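Local coordinates for MW1564 protein (Staphylococcus aureus, PDB 3NTV) that probably transfers a methyl group from S-adenosylmethionine to a hydroxyl oxygen of its substrate, as caffeoyl-CoA O-methyltransferases do, at residues L66-T80 and V138-K152. Numbering follows the deposited sequence. Where two conformers were deposited one is given.
Sequences LIRMNNVKNILEIGT and VNDKVYDMIFIDAAK. With SO4 (sulfate ion), chain C.
Strands 74-78 and 145-149 run side by side in parallel, their axes 4.6 Å apart at closest approach and 14° from aligned. Leu-76 N donates to Met-145 O, Phe-147 N to Leu-76 O (2.8 Å) and Ile-78 N to Phe-147 O, the alternation of a parallel ladder; farther along, a water links Ile-78 O to Asp-149 N. At the other end the chain turns a corner at Asp-144. Its short side chain brings OD2 to both Lys-73 N (2.8 Å) and Asn-74 N (2.9 Å), which arrive from opposite faces of the carboxylate plane; the negative charge probably strengthens both bonds. Asp-144 N returns a bond to Asn-74 O, and Asn-74 ND2 donates to Val-142 O (3.0 Å, 163°).

On one face of the sheet, selenomethionine Met-145 extends with CG anti to the backbone N (chi1 173°); its unbranched, flexible chain bends at chi3, laying CE against Ile-67 CG1 (3.7 Å) beneath helix 57-70. Phe-147 shares this face with the buried Glu-77 carboxylate, satisfied by Ser-85, Ser-86 and Thr-100. On the other, apolar face, Leu-76 CB sits 3.8 Å from the Tyr-143 ring centroid, a CH-pi contact. Lys-141 CB lies over the opposite ring face, limiting rotation, and Tyr-143 OH bonds to Val-138 O (2.8 Å), tying down the ring's far end.

Strand 74-78 leads into Gly-79, whose backbone angles call for glycine. Thr-80 OG1 bonds to Gly-83 N and weakly to a sulfate held mainly by others, including Ser-85. Glu-Ile-Gly resembles the glycine-rich motif of S-adenosylmethionine-dependent methyltransferases, so this loop probably lies at the cofactor site.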
loop_
_atom_site.group_PDB
_atom_site.type_symbol
_atom_site.label_atom_id
_atom_site.label_comp_id
_atom_site.label_asym_id
_atom_site.label_seq_id
_atom_site.Cartn_x
_atom_site.Cartn_y
_atom_site.Cartn_z
ATOM N N LEU A 66 2.308 -2.809 6.965
ATOM C CA LEU A 66 3.717 -2.961 6.568
ATOM C C LEU A 66 4.553 -3.361 7.789
ATOM O O LEU A 66 5.440 -4.196 7.668
ATOM C CB LEU A 66 4.245 -1.647 5.957
ATOM C CG LEU A 66 3.549 -1.178 4.665
ATOM C CD1 LEU A 66 4.098 0.158 4.192
ATOM C CD2 LEU A 66 3.681 -2.187 3.589
ATOM N N ILE A 67 4.246 -2.792 8.969
ATOM C CA ILE A 67 4.929 -3.127 10.218
ATOM C C ILE A 67 4.711 -4.628 10.514
ATOM O O ILE A 67 5.660 -5.345 10.809
ATOM C CB ILE A 67 4.416 -2.208 11.362
ATOM C CG1 ILE A 67 5.022 -0.809 11.233
ATOM C CG2 ILE A 67 4.714 -2.809 12.766
ATOM C CD1 ILE A 67 4.243 0.274 11.996
ATOM N N ARG A 68 3.467 -5.099 10.381
ATOM C CA ARG A 68 3.141 -6.512 10.598
ATOM C C ARG A 68 3.893 -7.442 9.634
ATOM O O ARG A 68 4.514 -8.402 10.086
ATOM C CB ARG A 68 1.633 -6.738 10.450
ATOM C CG ARG A 68 0.807 -6.048 11.536
ATOM C CD ARG A 68 -0.665 -6.420 11.403
ATOM N NE ARG A 68 -1.483 -5.597 12.288
ATOM C CZ ARG A 68 -2.199 -4.539 11.921
ATOM N NH1 ARG A 68 -2.308 -4.210 10.633
ATOM N NH2 ARG A 68 -2.846 -3.825 12.828
HETATM N N MSE A 69 3.847 -7.157 8.312
HETATM C CA MSE A 69 4.491 -7.984 7.287
HETATM C C MSE A 69 5.998 -8.071 7.448
HETATM O O MSE A 69 6.580 -9.124 7.209
HETATM C CB MSE A 69 4.255 -7.368 5.907
HETATM C CG MSE A 69 2.855 -7.458 5.416
HETATM SE SE MSE A 69 2.834 -6.423 3.783
HETATM C CE MSE A 69 4.334 -6.901 3.059
ATOM N N ASN A 70 6.632 -6.942 7.802
ATOM C CA ASN A 70 8.086 -6.879 7.915
ATOM C C ASN A 70 8.617 -7.139 9.320
ATOM O O ASN A 70 9.843 -7.056 9.506
ATOM C CB ASN A 70 8.577 -5.520 7.460
ATOM C CG ASN A 70 8.446 -5.332 5.997
ATOM O OD1 ASN A 70 9.274 -5.783 5.206
ATOM N ND2 ASN A 70 7.371 -4.688 5.627
ATOM N N ASN A 71 7.713 -7.430 10.305
ATOM C CA ASN A 71 8.063 -7.673 11.715
ATOM C C ASN A 71 8.895 -6.503 12.229
ATOM O O ASN A 71 9.936 -6.687 12.876
ATOM C CB ASN A 71 8.779 -9.027 11.901
ATOM C CG ASN A 71 7.872 -10.204 11.657
ATOM O OD1 ASN A 71 6.941 -10.472 12.423
ATOM N ND2 ASN A 71 8.121 -10.929 10.582
ATOM N N VAL A 72 8.442 -5.282 11.900
ATOM C CA VAL A 72 9.132 -4.070 12.316
ATOM C C VAL A 72 9.104 -3.954 13.824
ATOM O O VAL A 72 8.053 -4.097 14.446
ATOM C CB VAL A 72 8.465 -2.848 11.626
ATOM C CG1 VAL A 72 8.895 -1.524 12.260
ATOM C CG2 VAL A 72 8.775 -2.850 10.136
ATOM N N LYS A 73 10.284 -3.688 14.415
ATOM C CA LYS A 73 10.404 -3.532 15.850
ATOM C C LYS A 73 10.835 -2.118 16.223
ATOM O O LYS A 73 10.334 -1.592 17.204
ATOM C CB LYS A 73 11.406 -4.556 16.442
ATOM C CG LYS A 73 11.000 -6.038 16.239
ATOM C CD LYS A 73 9.622 -6.360 16.777
ATOM C CE LYS A 73 9.266 -7.806 16.498
ATOM N NZ LYS A 73 7.855 -8.097 16.862
ATOM N N ASN A 74 11.791 -1.525 15.481
ATOM C CA ASN A 74 12.324 -0.204 15.825
ATOM C C ASN A 74 11.969 0.777 14.750
ATOM O O ASN A 74 12.368 0.607 13.594
ATOM C CB ASN A 74 13.854 -0.274 15.974
ATOM C CG ASN A 74 14.343 -1.000 17.206
ATOM O OD1 ASN A 74 13.674 -1.070 18.245
ATOM N ND2 ASN A 74 15.597 -1.419 17.163
ATOM N N ILE A 75 11.229 1.832 15.134
ATOM C CA ILE A 75 10.785 2.860 14.189
ATOM C C ILE A 75 11.388 4.207 14.548
ATOM O O ILE A 75 11.400 4.576 15.722
ATOM C CB ILE A 75 9.232 2.947 14.177
ATOM C CG1 ILE A 75 8.614 1.585 13.788
ATOM C CG2 ILE A 75 8.707 4.045 13.250
ATOM C CD1 ILE A 75 7.153 1.442 14.190
ATOM N N LEU A 76 11.780 4.980 13.525
ATOM C CA LEU A 76 12.242 6.362 13.716
ATOM C C LEU A 76 11.286 7.243 12.941
ATOM O O LEU A 76 11.106 7.034 11.739
ATOM C CB LEU A 76 13.684 6.547 13.190
ATOM C CG LEU A 76 14.234 7.995 13.231
ATOM C CD1 LEU A 76 14.335 8.503 14.653
ATOM C CD2 LEU A 76 15.625 8.042 12.581
ATOM N N GLU A 77 10.669 8.216 13.615
ATOM C CA GLU A 77 9.734 9.141 12.974
ATOM C C GLU A 77 10.292 10.537 13.054
ATOM O O GLU A 77 10.826 10.942 14.099
ATOM C CB GLU A 77 8.372 9.173 13.680
ATOM C CG GLU A 77 7.673 7.852 13.894
ATOM C CD GLU A 77 6.343 8.072 14.589
ATOM O OE1 GLU A 77 5.307 7.668 14.025
ATOM O OE2 GLU A 77 6.327 8.721 15.657
ATOM N N ILE A 78 10.167 11.288 11.953
ATOM C CA ILE A 78 10.642 12.667 11.943
ATOM C C ILE A 78 9.398 13.543 11.988
ATOM O O ILE A 78 8.695 13.710 10.981
ATOM C CB ILE A 78 11.564 12.992 10.743
ATOM C CG1 ILE A 78 12.696 11.939 10.520
ATOM C CG2 ILE A 78 12.091 14.434 10.858
ATOM C CD1 ILE A 78 13.690 11.727 11.613
ATOM N N GLY A 79 9.092 14.020 13.173
ATOM C CA GLY A 79 7.952 14.890 13.387
ATOM C C GLY A 79 6.726 14.193 13.908
ATOM O O GLY A 79 6.493 13.008 13.648
ATOM N N THR A 80 5.937 14.948 14.647
ATOM C CA THR A 80 4.657 14.540 15.181
ATOM C C THR A 80 3.820 15.743 15.553
ATOM O O THR A 80 4.346 16.806 15.898
ATOM C CB THR A 80 4.791 13.567 16.354
ATOM O OG1 THR A 80 3.497 13.014 16.572
ATOM C CG2 THR A 80 5.340 14.218 17.642
ATOM N N VAL A 138 19.815 9.655 18.562
ATOM C CA VAL A 138 18.993 8.513 18.100
ATOM C C VAL A 138 19.801 7.356 17.530
ATOM O O VAL A 138 19.220 6.337 17.133
ATOM C CB VAL A 138 17.903 8.993 17.091
ATOM C CG1 VAL A 138 17.079 10.159 17.649
ATOM C CG2 VAL A 138 18.489 9.342 15.718
ATOM N N ASN A 139 21.130 7.497 17.460
ATOM C CA ASN A 139 21.973 6.470 16.863
ATOM C C ASN A 139 22.355 5.308 17.799
ATOM O O ASN A 139 23.330 4.609 17.517
ATOM C CB ASN A 139 23.209 7.096 16.230
ATOM C CG ASN A 139 24.160 7.727 17.225
ATOM O OD1 ASN A 139 23.826 7.959 18.389
ATOM N ND2 ASN A 139 25.371 7.996 16.770
ATOM N N ASP A 140 21.576 5.075 18.865
ATOM C CA ASP A 140 21.783 3.976 19.807
ATOM C C ASP A 140 21.062 2.698 19.319
ATOM O O ASP A 140 21.133 1.662 19.964
ATOM C CB ASP A 140 21.285 4.364 21.213
ATOM C CG ASP A 140 19.831 4.827 21.283
ATOM O OD1 ASP A 140 19.421 5.630 20.421
ATOM O OD2 ASP A 140 19.107 4.382 22.203
ATOM N N LYS A 141 20.327 2.795 18.210
ATOM C CA LYS A 141 19.563 1.676 17.675
ATOM C C LYS A 141 19.741 1.582 16.187
ATOM O O LYS A 141 20.079 2.579 15.528
ATOM C CB LYS A 141 18.058 1.910 17.935
ATOM C CG LYS A 141 17.650 1.771 19.387
ATOM C CD LYS A 141 16.275 2.344 19.622
ATOM C CE LYS A 141 15.984 2.520 21.092
ATOM N NZ LYS A 141 15.895 1.220 21.813
ATOM N N VAL A 142 19.442 0.385 15.652
ATOM C CA VAL A 142 19.347 0.117 14.215
ATOM C C VAL A 142 17.815 0.089 13.990
ATOM O O VAL A 142 17.089 -0.628 14.690
ATOM C CB VAL A 142 20.023 -1.217 13.782
ATOM C CG1 VAL A 142 19.724 -1.537 12.315
ATOM C CG2 VAL A 142 21.535 -1.149 14.004
ATOM N N TYR A 143 17.341 0.924 13.076
ATOM C CA TYR A 143 15.894 1.012 12.809
ATOM C C TYR A 143 15.458 0.111 11.664
ATOM O O TYR A 143 16.241 -0.194 10.761
ATOM C CB TYR A 143 15.476 2.474 12.543
ATOM C CG TYR A 143 15.727 3.362 13.741
ATOM C CD1 TYR A 143 14.807 3.433 14.790
ATOM C CD2 TYR A 143 16.910 4.087 13.858
ATOM C CE1 TYR A 143 15.088 4.159 15.952
ATOM C CE2 TYR A 143 17.186 4.842 14.999
ATOM C CZ TYR A 143 16.282 4.859 16.051
ATOM O OH TYR A 143 16.555 5.618 17.165
ATOM N N ASP A 144 14.202 -0.360 11.747
ATOM C CA ASP A 144 13.575 -1.196 10.723
ATOM C C ASP A 144 12.726 -0.359 9.771
ATOM O O ASP A 144 12.435 -0.812 8.667
ATOM C CB ASP A 144 12.682 -2.237 11.385
ATOM C CG ASP A 144 13.434 -3.110 12.369
ATOM O OD1 ASP A 144 14.589 -3.491 12.060
ATOM O OD2 ASP A 144 12.899 -3.356 13.468
HETATM N N MSE A 145 12.352 0.860 10.193
HETATM C CA MSE A 145 11.510 1.784 9.414
HETATM C C MSE A 145 11.809 3.225 9.849
HETATM O O MSE A 145 12.005 3.497 11.040
HETATM C CB MSE A 145 10.000 1.459 9.668
HETATM C CG MSE A 145 9.026 2.454 9.036
HETATM SE SE MSE A 145 7.202 2.020 9.592
HETATM C CE MSE A 145 6.833 0.641 8.287
ATOM N N ILE A 146 11.847 4.127 8.856
ATOM C CA ILE A 146 11.972 5.564 9.053
ATOM C C ILE A 146 10.696 6.167 8.442
ATOM O O ILE A 146 10.326 5.824 7.308
ATOM C CB ILE A 146 13.278 6.141 8.446
ATOM C CG1 ILE A 146 14.517 5.551 9.185
ATOM C CG2 ILE A 146 13.263 7.689 8.555
ATOM C CD1 ILE A 146 15.893 5.921 8.615
ATOM N N PHE A 147 10.047 7.072 9.174
ATOM C CA PHE A 147 8.815 7.726 8.695
ATOM C C PHE A 147 9.032 9.220 8.578
ATOM O O PHE A 147 9.331 9.884 9.568
ATOM C CB PHE A 147 7.659 7.369 9.636
ATOM C CG PHE A 147 6.267 7.841 9.257
ATOM C CD1 PHE A 147 5.885 7.936 7.920
ATOM C CD2 PHE A 147 5.309 8.076 10.235
ATOM C CE1 PHE A 147 4.584 8.324 7.566
ATOM C CE2 PHE A 147 4.001 8.444 9.881
ATOM C CZ PHE A 147 3.649 8.559 8.545
ATOM N N ILE A 148 8.969 9.740 7.348
ATOM C CA ILE A 148 9.225 11.164 7.046
ATOM C C ILE A 148 8.051 11.797 6.284
ATOM O O ILE A 148 7.313 11.097 5.601
ATOM C CB ILE A 148 10.524 11.225 6.166
ATOM C CG1 ILE A 148 11.764 10.775 6.947
ATOM C CG2 ILE A 148 10.785 12.618 5.560
ATOM C CD1 ILE A 148 12.965 10.369 5.930
ATOM N N ASP A 149 7.903 13.124 6.382
ATOM C CA ASP A 149 6.941 13.897 5.601
ATOM C C ASP A 149 7.778 14.657 4.562
ATOM O O ASP A 149 8.686 15.403 4.941
ATOM C CB ASP A 149 6.154 14.839 6.505
ATOM C CG ASP A 149 5.094 15.715 5.850
ATOM O OD1 ASP A 149 5.365 16.270 4.760
ATOM O OD2 ASP A 149 4.024 15.906 6.462
ATOM N N ALA A 150 7.510 14.449 3.250
ATOM C CA ALA A 150 8.311 15.089 2.187
ATOM C C ALA A 150 8.329 16.616 2.254
ATOM O O ALA A 150 9.265 17.238 1.759
ATOM C CB ALA A 150 7.797 14.672 0.825
ATOM N N ALA A 151 7.282 17.205 2.808
ATOM C CA ALA A 151 7.144 18.663 2.849
ATOM C C ALA A 151 7.697 19.325 4.117
ATOM O O ALA A 151 7.812 20.551 4.147
ATOM C CB ALA A 151 5.686 19.031 2.675
ATOM N N LYS A 152 8.027 18.527 5.153
ATOM C CA LYS A 152 8.512 19.022 6.441
ATOM C C LYS A 152 9.979 19.400 6.437
ATOM O O LYS A 152 10.863 18.541 6.376
ATOM C CB LYS A 152 8.203 18.022 7.578
ATOM C CG LYS A 152 6.770 18.065 8.093
ATOM C CD LYS A 152 6.626 17.202 9.374
ATOM C CE LYS A 152 5.202 16.754 9.619
ATOM N NZ LYS A 152 5.125 15.758 10.722
HETATM S S SO4 C . 0.789 12.335 14.382
HETATM O O1 SO4 C . 1.703 11.214 14.705
HETATM O O2 SO4 C . 0.257 12.847 15.635
HETATM O O3 SO4 C . 1.565 13.399 13.693
HETATM O O4 SO4 C . -0.222 11.831 13.434
HETATM O O HOH W 1 14.625 -0.903 20.718
HETATM O O HOH W 2 9.335 14.435 8.402
#